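Local structure of GDSL-like Lipase/Acylhydrolase family protein (Neisseria meningitidis, 4K7J) at residues A[252-266]-A[302-315]. The protein probably removes O-acetyl groups from peptidoglycan, acting as a serine esterase of the SGNH (GDSL-like) hydrolase family. Numbering follows the deposited sequence.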
ATOM      1  N   ALA A 252      12.704  -1.994 -13.697  1.00 14.79           N
ATOM      2  CA  ALA A 252      12.968  -2.749 -14.927  1.00 15.72           C
ATOM      3  C   ALA A 252      13.186  -1.872 -16.149  1.00 16.22           C
ATOM      4  O   ALA A 252      13.845  -2.290 -17.100  1.00 14.49           O
ATOM      5  CB  ALA A 252      11.847  -3.726 -15.200  1.00 17.20           C
ATOM      6  N   PHE A 253      12.626  -0.664 -16.143  1.00 20.11           N
ATOM      7  CA  PHE A 253      12.764   0.214 -17.312  1.00 19.65           C
ATOM      8  C   PHE A 253      13.977   1.129 -17.234  1.00 25.05           C
ATOM      9  O   PHE A 253      14.213   1.931 -18.140  1.00 21.27           O
ATOM     10  CB  PHE A 253      11.484   1.012 -17.568  1.00 19.71           C
ATOM     11  CG  PHE A 253      10.449   0.239 -18.313  1.00 29.08           C
ATOM     12  CD1 PHE A 253      10.466   0.194 -19.699  1.00 26.28           C
ATOM     13  CD2 PHE A 253       9.485  -0.484 -17.636  1.00 19.83           C
ATOM     14  CE1 PHE A 253       9.524  -0.538 -20.393  1.00 23.57           C
ATOM     15  CE2 PHE A 253       8.536  -1.211 -18.324  1.00 22.35           C
ATOM     16  CZ  PHE A 253       8.557  -1.238 -19.709  1.00 25.64           C
ATOM     17  N   ASN A 254      14.751   0.994 -16.160  1.00 22.61           N
ATOM     18  CA  ASN A 254      16.031   1.688 -16.056  1.00 20.98           C
ATOM     19  C   ASN A 254      17.122   0.827 -16.688  1.00 25.94           C
ATOM     20  O   ASN A 254      17.638  -0.090 -16.051  1.00 24.71           O
ATOM     21  CB  ASN A 254      16.373   1.994 -14.589  1.00 20.11           C
ATOM     22  CG  ASN A 254      17.672   2.785 -14.442  1.00 26.84           C
ATOM     23  OD1 ASN A 254      18.408   2.993 -15.415  1.00 23.64           O
ATOM     24  ND2 ASN A 254      17.967   3.215 -13.223  1.00 21.70           N
ATOM     25  N   ASN A 255      17.471   1.113 -17.942  1.00 25.98           N
ATOM     26  CA  ASN A 255      18.475   0.319 -18.645  1.00 30.99           C
ATOM     27  C   ASN A 255      19.820   0.274 -17.895  1.00 23.34           C
ATOM     28  O   ASN A 255      20.595  -0.661 -18.042  1.00 27.78           O
ATOM     29  CB  ASN A 255      18.686   0.838 -20.079  1.00 31.48           C
ATOM     30  CG  ASN A 255      17.466   0.631 -20.983  1.00 40.29           C
ATOM     31  OD1 ASN A 255      16.605  -0.224 -20.734  1.00 36.14           O
ATOM     32  ND2 ASN A 255      17.403   1.412 -22.057  1.00 45.83           N
ATOM     33  N   ASN A 256      20.081   1.278 -17.068  1.00 30.66           N
ATOM     34  CA  ASN A 256      21.380   1.377 -16.418  1.00 31.43           C
ATOM     35  C   ASN A 256      21.362   1.036 -14.927  1.00 29.03           C
ATOM     36  O   ASN A 256      22.296   1.358 -14.203  1.00 27.89           O
ATOM     37  CB  ASN A 256      21.983   2.764 -16.660  1.00 36.31           C
ATOM     38  CG  ASN A 256      21.926   3.175 -18.132  1.00 37.73           C
ATOM     39  OD1 ASN A 256      21.521   4.292 -18.471  1.00 43.21           O
ATOM     40  ND2 ASN A 256      22.320   2.265 -19.009  1.00 35.21           N
ATOM     41  N   ILE A 257      20.308   0.363 -14.480  1.00 21.34           N
ATOM     42  CA  ILE A 257      20.193  -0.012 -13.077  1.00 22.75           C
ATOM     43  C   ILE A 257      21.366  -0.909 -12.632  1.00 23.96           C
ATOM     44  O   ILE A 257      21.858  -1.743 -13.390  1.00 23.47           O
ATOM     45  CB  ILE A 257      18.830  -0.697 -12.792  1.00 18.35           C
ATOM     46  CG1 ILE A 257      18.567  -0.794 -11.286  1.00 24.16           C
ATOM     47  CG2 ILE A 257      18.764  -2.050 -13.472  1.00 19.58           C
ATOM     48  CD1 ILE A 257      17.147  -1.204 -10.936  1.00 20.59           C
ATOM     49  N   ASP A 258      21.820  -0.703 -11.406  1.00 22.84           N
ATOM     50  CA  ASP A 258      22.893  -1.502 -10.829  1.00 25.61           C
ATOM     51  C   ASP A 258      22.250  -2.531  -9.916  1.00 22.18           C
ATOM     52  O   ASP A 258      21.857  -2.202  -8.790  1.00 22.68           O
ATOM     53  CB  ASP A 258      23.823  -0.587 -10.021  1.00 28.92           C
ATOM     54  CG  ASP A 258      25.058  -1.307  -9.487  1.00 33.34           C
ATOM     55  OD1 ASP A 258      24.955  -2.471  -9.046  1.00 31.34           O
ATOM     56  OD2 ASP A 258      26.141  -0.688  -9.489  1.00 45.48           O
ATOM     57  N   ILE A 259      22.133  -3.765 -10.403  1.00 22.87           N
ATOM     58  CA  ILE A 259      21.408  -4.807  -9.675  1.00 22.93           C
ATOM     59  C   ILE A 259      22.056  -5.086  -8.322  1.00 24.35           C
ATOM     60  O   ILE A 259      21.372  -5.210  -7.313  1.00 21.56           O
ATOM     61  CB  ILE A 259      21.287  -6.117 -10.497  1.00 25.41           C
ATOM     62  CG1 ILE A 259      20.432  -5.897 -11.750  1.00 24.70           C
ATOM     63  CG2 ILE A 259      20.688  -7.234  -9.660  1.00 25.83           C
ATOM     64  CD1 ILE A 259      18.974  -5.517 -11.454  1.00 25.62           C
ATOM     65  N   ALA A 260      23.381  -5.161  -8.293  1.00 23.44           N
ATOM     66  CA  ALA A 260      24.082  -5.433  -7.045  1.00 29.00           C
ATOM     67  C   ALA A 260      23.814  -4.339  -6.010  1.00 24.22           C
ATOM     68  O   ALA A 260      23.544  -4.629  -4.846  1.00 20.96           O
ATOM     69  CB  ALA A 260      25.590  -5.586  -7.291  1.00 32.96           C
ATOM     70  N   ASP A 261      23.875  -3.082  -6.432  1.00 22.43           N
ATOM     71  CA  ASP A 261      23.582  -1.998  -5.500  1.00 31.02           C
ATOM     72  C   ASP A 261      22.111  -2.019  -5.082  1.00 26.50           C
ATOM     73  O   ASP A 261      21.791  -1.896  -3.897  1.00 26.24           O
ATOM     74  CB  ASP A 261      23.923  -0.628  -6.082  1.00 29.26           C
ATOM     75  CG  ASP A 261      23.826   0.475  -5.035  1.00 37.78           C
ATOM     76  OD1 ASP A 261      24.487   0.336  -3.987  1.00 39.21           O
ATOM     77  OD2 ASP A 261      23.072   1.452  -5.235  1.00 37.60           O
ATOM     78  N   THR A 262      21.229  -2.188  -6.065  1.00 19.18           N
ATOM     79  CA  THR A 262      19.792  -2.203  -5.814  1.00 21.93           C
ATOM     80  C   THR A 262      19.439  -3.316  -4.832  1.00 20.21           C
ATOM     81  O   THR A 262      18.706  -3.091  -3.864  1.00 20.89           O
ATOM     82  CB  THR A 262      18.991  -2.385  -7.113  1.00 21.56           C
ATOM     83  OG1 THR A 262      19.367  -1.368  -8.051  1.00 18.96           O
ATOM     84  CG2 THR A 262      17.484  -2.299  -6.831  1.00 18.14           C
ATOM     85  N   GLU A 263      19.992  -4.502  -5.072  1.00 21.13           N
ATOM     86  CA  GLU A 263      19.784  -5.655  -4.186  1.00 20.61           C
ATOM     87  C   GLU A 263      20.149  -5.353  -2.730  1.00 17.37           C
ATOM     88  O   GLU A 263      19.422  -5.730  -1.810  1.00 21.30           O
ATOM     89  CB  GLU A 263      20.586  -6.862  -4.693  1.00 16.37           C
ATOM     90  CG  GLU A 263      20.414  -8.147  -3.881  1.00 21.39           C
ATOM     91  CD  GLU A 263      20.821  -9.400  -4.671  1.00 27.67           C
ATOM     92  OE1 GLU A 263      21.084  -9.288  -5.889  1.00 34.58           O
ATOM     93  OE2 GLU A 263      20.876 -10.494  -4.077  1.00 31.11           O
ATOM     94  N   GLN A 264      21.278  -4.681  -2.517  1.00 18.03           N
ATOM     95  CA  GLN A 264      21.695  -4.341  -1.159  1.00 24.65           C
ATOM     96  C   GLN A 264      20.718  -3.358  -0.514  1.00 25.44           C
ATOM     97  O   GLN A 264      20.418  -3.459   0.678  1.00 16.94           O
ATOM     98  CB  GLN A 264      23.111  -3.754  -1.136  1.00 27.08           C
ATOM     99  CG  GLN A 264      23.727  -3.734   0.262  1.00 42.85           C
ATOM    100  CD  GLN A 264      25.129  -3.145   0.288  1.00 65.56           C
ATOM    101  OE1 GLN A 264      25.445  -2.225  -0.472  1.00 66.94           O
ATOM    102  NE2 GLN A 264      25.979  -3.675   1.167  1.00 62.72           N
ATOM    103  N   LYS A 265      20.220  -2.411  -1.304  1.00 20.66           N
ATOM    104  CA  LYS A 265      19.246  -1.448  -0.789  1.00 20.96           C
ATOM    105  C   LYS A 265      17.946  -2.135  -0.432  1.00 18.83           C
ATOM    106  O   LYS A 265      17.345  -1.847   0.601  1.00 19.34           O
ATOM    107  CB  LYS A 265      19.021  -0.310  -1.780  1.00 19.25           C
ATOM    108  CG  LYS A 265      20.183   0.662  -1.789  1.00 29.77           C
ATOM    109  CD  LYS A 265      19.988   1.805  -2.755  1.00 31.95           C
ATOM    110  CE  LYS A 265      21.187   2.753  -2.705  1.00 39.13           C
ATOM    111  NZ  LYS A 265      20.949   3.983  -3.520  1.00 44.96           N
ATOM    112  N   TRP A 266      17.528  -3.072  -1.274  1.00 19.77           N
ATOM    113  CA  TRP A 266      16.313  -3.836  -1.004  1.00 18.14           C
ATOM    114  C   TRP A 266      16.455  -4.639   0.288  1.00 16.74           C
ATOM    115  O   TRP A 266      15.574  -4.607   1.147  1.00 20.39           O
ATOM    116  CB  TRP A 266      15.981  -4.758  -2.184  1.00 15.03           C
ATOM    117  CG  TRP A 266      15.174  -4.090  -3.258  1.00 16.35           C
ATOM    118  CD1 TRP A 266      15.538  -3.012  -4.022  1.00 15.96           C
ATOM    119  CD2 TRP A 266      13.864  -4.467  -3.695  1.00 18.15           C
ATOM    120  NE1 TRP A 266      14.522  -2.694  -4.899  1.00 14.50           N
ATOM    121  CE2 TRP A 266      13.485  -3.569  -4.711  1.00 14.90           C
ATOM    122  CE3 TRP A 266      12.963  -5.467  -3.305  1.00 17.09           C
ATOM    123  CZ2 TRP A 266      12.246  -3.652  -5.358  1.00 17.10           C
ATOM    124  CZ3 TRP A 266      11.738  -5.547  -3.952  1.00 16.36           C
ATOM    125  CH2 TRP A 266      11.394  -4.644  -4.962  1.00 16.65           C
ATOM    126  N   PRO A 302      11.622  -5.466 -21.565  1.00 27.44           N
ATOM    127  CA  PRO A 302      12.730  -4.539 -21.311  1.00 24.63           C
ATOM    128  C   PRO A 302      13.966  -5.339 -20.942  1.00 26.27           C
ATOM    129  O   PRO A 302      13.855  -6.403 -20.322  1.00 23.64           O
ATOM    130  CB  PRO A 302      12.246  -3.727 -20.103  1.00 24.22           C
ATOM    131  CG  PRO A 302      10.765  -3.940 -20.053  1.00 21.85           C
ATOM    132  CD  PRO A 302      10.547  -5.320 -20.574  1.00 23.10           C
ATOM    133  N   VAL A 303      15.126  -4.819 -21.316  1.00 26.29           N
ATOM    134  CA  VAL A 303      16.400  -5.507 -21.159  1.00 26.52           C
ATOM    135  C   VAL A 303      16.754  -5.872 -19.709  1.00 27.96           C
ATOM    136  O   VAL A 303      17.445  -6.858 -19.466  1.00 22.31           O
ATOM    137  CB  VAL A 303      17.535  -4.662 -21.808  1.00 37.69           C
ATOM    138  CG1 VAL A 303      18.897  -5.325 -21.650  1.00 41.06           C
ATOM    139  CG2 VAL A 303      17.229  -4.439 -23.281  1.00 36.59           C
ATOM    140  N   ARG A 304      16.271  -5.098 -18.740  1.00 21.88           N
ATOM    141  CA  ARG A 304      16.636  -5.373 -17.348  1.00 20.77           C
ATOM    142  C   ARG A 304      15.538  -6.052 -16.526  1.00 18.05           C
ATOM    143  O   ARG A 304      15.697  -6.238 -15.317  1.00 16.00           O
ATOM    144  CB  ARG A 304      17.087  -4.086 -16.648  1.00 16.76           C
ATOM    145  CG  ARG A 304      18.068  -3.240 -17.466  1.00 19.81           C
ATOM    146  CD  ARG A 304      19.265  -4.078 -17.956  1.00 28.03           C
ATOM    147  NE  ARG A 304      19.950  -4.733 -16.847  1.00 22.56           N
ATOM    148  CZ  ARG A 304      20.816  -4.123 -16.045  1.00 20.02           C
ATOM    149  NH1 ARG A 304      21.103  -2.846 -16.234  1.00 22.21           N
ATOM    150  NH2 ARG A 304      21.391  -4.788 -15.051  1.00 28.51           N
ATOM    151  N   LEU A 305      14.428  -6.415 -17.170  1.00 19.02           N
ATOM    152  CA  LEU A 305      13.279  -6.941 -16.439  1.00 18.31           C
ATOM    153  C   LEU A 305      13.601  -8.250 -15.742  1.00 19.90           C
ATOM    154  O   LEU A 305      13.299  -8.424 -14.560  1.00 20.25           O
ATOM    155  CB  LEU A 305      12.070  -7.127 -17.357  1.00 16.02           C
ATOM    156  CG  LEU A 305      10.846  -7.781 -16.721  1.00 15.11           C
ATOM    157  CD1 LEU A 305      10.347  -6.953 -15.504  1.00 14.09           C
ATOM    158  CD2 LEU A 305       9.735  -7.942 -17.742  1.00 13.98           C
ATOM    159  N   THR A 306      14.202  -9.176 -16.481  1.00 16.25           N
ATOM    160  CA  THR A 306      14.516 -10.493 -15.927  1.00 17.06           C
ATOM    161  C   THR A 306      15.446 -10.371 -14.726  1.00 13.73           C
ATOM    162  O   THR A 306      15.208 -10.985 -13.688  1.00 20.40           O
ATOM    163  CB  THR A 306      15.109 -11.436 -17.018  1.00 17.66           C
ATOM    164  OG1 THR A 306      14.095 -11.729 -17.985  1.00 18.51           O
ATOM    165  CG2 THR A 306      15.626 -12.755 -16.415  1.00 17.90           C
ATOM    166  N   GLU A 307      16.477  -9.544 -14.840  1.00 19.40           N
ATOM    167  CA  GLU A 307      17.415  -9.378 -13.730  1.00 18.31           C
ATOM    168  C   GLU A 307      16.745  -8.783 -12.488  1.00 18.80           C
ATOM    169  O   GLU A 307      17.044  -9.181 -11.349  1.00 16.69           O
ATOM    170  CB  GLU A 307      18.585  -8.501 -14.151  1.00 22.87           C
ATOM    171  CG  GLU A 307      19.449  -9.102 -15.238  1.00 21.20           C
ATOM    172  CD  GLU A 307      20.201  -8.029 -15.972  1.00 23.10           C
ATOM    173  OE1 GLU A 307      21.213  -7.537 -15.428  1.00 27.84           O
ATOM    174  OE2 GLU A 307      19.747  -7.656 -17.075  1.00 20.23           O
ATOM    175  N   VAL A 308      15.835  -7.835 -12.708  1.00 18.93           N
ATOM    176  CA  VAL A 308      15.080  -7.239 -11.608  1.00 14.56           C
ATOM    177  C   VAL A 308      14.186  -8.264 -10.908  1.00 14.76           C
ATOM    178  O   VAL A 308      14.199  -8.359  -9.685  1.00 17.78           O
ATOM    179  CB  VAL A 308      14.250  -6.025 -12.075  1.00 17.92           C
ATOM    180  CG1 VAL A 308      13.238  -5.588 -10.990  1.00 17.70           C
ATOM    181  CG2 VAL A 308      15.166  -4.882 -12.449  1.00 12.64           C
ATOM    182  N   GLN A 309      13.414  -9.031 -11.678  1.00 13.53           N
ATOM    183  CA  GLN A 309      12.550 -10.060 -11.101  1.00 11.13           C
ATOM    184  C   GLN A 309      13.347 -11.094 -10.294  1.00 14.89           C
ATOM    185  O   GLN A 309      12.890 -11.587  -9.255  1.00 15.98           O
ATOM    186  CB  GLN A 309      11.749 -10.776 -12.196  1.00 14.11           C
ATOM    187  CG  GLN A 309      10.688  -9.915 -12.877  1.00 14.14           C
ATOM    188  CD  GLN A 309      10.159 -10.557 -14.139  1.00 17.89           C
ATOM    189  OE1 GLN A 309      10.907 -11.185 -14.892  1.00 18.94           O
ATOM    190  NE2 GLN A 309       8.855 -10.439 -14.360  1.00 15.61           N
ATOM    191  N   GLN A 310      14.543 -11.414 -10.771  1.00 13.79           N
ATOM    192  CA  GLN A 310      15.379 -12.408 -10.092  1.00 19.90           C
ATOM    193  C   GLN A 310      15.963 -11.837  -8.812  1.00 16.93           C
ATOM    194  O   GLN A 310      16.069 -12.532  -7.802  1.00 16.97           O
ATOM    195  CB  GLN A 310      16.494 -12.912 -11.012  1.00 21.76           C
ATOM    196  CG  GLN A 310      15.980 -13.812 -12.110  1.00 15.57           C
ATOM    197  CD  GLN A 310      17.089 -14.401 -12.956  1.00 25.78           C
ATOM    198  OE1 GLN A 310      18.277 -14.145 -12.729  1.00 22.97           O
ATOM    199  NE2 GLN A 310      16.703 -15.194 -13.945  1.00 14.63           N
ATOM    200  N   MET A 311      16.347 -10.567  -8.862  1.00 17.07           N
ATOM    201  CA  MET A 311      16.828  -9.892  -7.675  1.00 20.63           C
ATOM    202  C   MET A 311      15.751  -9.923  -6.603  1.00 18.39           C
ATOM    203  O   MET A 311      16.038 -10.206  -5.436  1.00 19.83           O
ATOM    204  CB  MET A 311      17.202  -8.442  -7.979  1.00 17.45           C
ATOM    205  CG  MET A 311      17.536  -7.664  -6.715  1.00 23.59           C
ATOM    206  SD  MET A 311      17.390  -5.903  -6.982  1.00 31.36           S
ATOM    207  CE  MET A 311      15.602  -5.759  -6.998  1.00 23.20           C
ATOM    208  N   GLN A 312      14.508  -9.649  -7.003  1.00 18.06           N
ATOM    209  CA  GLN A 312      13.401  -9.609  -6.044  1.00 17.42           C
ATOM    210  C   GLN A 312      13.243 -10.920  -5.297  1.00 20.28           C
ATOM    211  O   GLN A 312      13.027 -10.928  -4.079  1.00 15.11           O
ATOM    212  CB  GLN A 312      12.084  -9.257  -6.733  1.00 11.38           C
ATOM    213  CG  GLN A 312      12.040  -7.853  -7.305  1.00 15.01           C
ATOM    214  CD  GLN A 312      10.715  -7.542  -7.975  1.00 18.05           C
ATOM    215  OE1 GLN A 312      10.411  -8.073  -9.030  1.00 15.86           O
ATOM    216  NE2 GLN A 312       9.913  -6.688  -7.348  1.00 18.88           N
ATOM    217  N   ARG A 313      13.332 -12.029  -6.024  1.00 13.09           N
ATOM    218  CA  ARG A 313      13.231 -13.332  -5.387  1.00 16.84           C
ATOM    219  C   ARG A 313      14.408 -13.630  -4.450  1.00 16.61           C
ATOM    220  O   ARG A 313      14.207 -14.139  -3.358  1.00 17.71           O
ATOM    221  CB  ARG A 313      13.045 -14.452  -6.420  1.00 20.69           C
ATOM    222  CG  ARG A 313      12.740 -15.777  -5.770  1.00 18.37           C
ATOM    223  CD  ARG A 313      12.917 -16.927  -6.734  1.00 24.96           C
ATOM    224  NE  ARG A 313      11.801 -17.034  -7.663  1.00 26.36           N
ATOM    225  CZ  ARG A 313      10.650 -17.636  -7.378  1.00 26.56           C
ATOM    226  NH1 ARG A 313      10.459 -18.180  -6.184  1.00 25.09           N
ATOM    227  NH2 ARG A 313       9.687 -17.685  -8.285  1.00 27.66           N
ATOM    228  N   ARG A 314      15.628 -13.288  -4.854  1.00 18.44           N
ATOM    229  CA  ARG A 314      16.782 -13.435  -3.956  1.00 16.09           C
ATOM    230  C   ARG A 314      16.605 -12.632  -2.663  1.00 16.99           C
ATOM    231  O   ARG A 314      16.927 -13.107  -1.574  1.00 15.64           O
ATOM    232  CB  ARG A 314      18.072 -12.977  -4.636  1.00 17.83           C
ATOM    233  CG  ARG A 314      18.608 -13.904  -5.701  1.00 19.33           C
ATOM    234  CD  ARG A 314      20.072 -13.568  -6.031  1.00 21.65           C
ATOM    235  NE  ARG A 314      20.265 -12.226  -6.590  1.00 19.98           N
ATOM    236  CZ  ARG A 314      20.022 -11.915  -7.856  1.00 19.88           C
ATOM    237  NH1 ARG A 314      19.571 -12.841  -8.688  1.00 22.02           N
ATOM    238  NH2 ARG A 314      20.227 -10.685  -8.295  1.00 18.83           N
ATOM    239  N   VAL A 315      16.096 -11.410  -2.786  1.00 15.75           N
ATOM    240  CA  VAL A 315      15.845 -10.576  -1.604  1.00 15.74           C
ATOM    241  C   VAL A 315      14.839 -11.237  -0.667  1.00 19.54           C
ATOM    242  O   VAL A 315      15.048 -11.286   0.558  1.00 19.88           O
ATOM    243  CB  VAL A 315      15.338  -9.165  -1.991  1.00 16.95           C
ATOM    244  CG1 VAL A 315      14.798  -8.430  -0.761  1.00 18.20           C
ATOM    245  CG2 VAL A 315      16.453  -8.368  -2.655  1.00 17.63           C
TER
HETATM  246  O   HOH W   1      15.516  -2.322 -19.390  1.00 24.54           O
HETATM  247  O   HOH W   2      14.839  -2.198 -22.690  1.00 31.51           O
HETATM  248  O   HOH W   3      23.889  -4.555 -13.001  1.00 24.69           O
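Bent at chi2 and chi3, the chain of Arg304 curls over the turn Asn254 to Ile257, while Met311 runs extended until a last bend (chi3 75°) lays its methyl over the indole of Trp266. Arg304 NH1 then binds two carbonyls of the turn: Asn255 O, at 2.9 Å, lies in the guanidinium plane but is met from above its own carbonyl plane, whereas Ile257 O, at 3.1 Å, is met on a lone pair but tilted from the guanidinium plane. Ile257 CG2 covers one face of the guanidinium, and Glu307 takes its NE and NH2 side-on, which together limit how the guanidinium can turn. One water receives the Arg304 backbone N-H and donates to Ala252 O and Asn255 OD1. Helices 259-276 and 305-318 flank the central mostly parallel sheet of this alpha/beta SGNH fold; over 259-266 and 305-315 the axes come within 9.9 Å and run 34° apart in direction. Met311 is the knob between them, seated among Ile259, Thr262, Glu263 and Trp266, with CE 3.8 Å from the centroid of the indole five-membered ring and almost on its normal. On the outer flank Glu263 and Arg314 pair side-on: Arg314 NH2 reaches Glu263 OE1 at 2.9 Å and Arg314 NE reaches Glu263 OE2 at 3.1 Å, both syn but tilted out of the carboxylate plane. Near the other end, Pro302 CG sits over the Phe253 ring in a CH-pi contact.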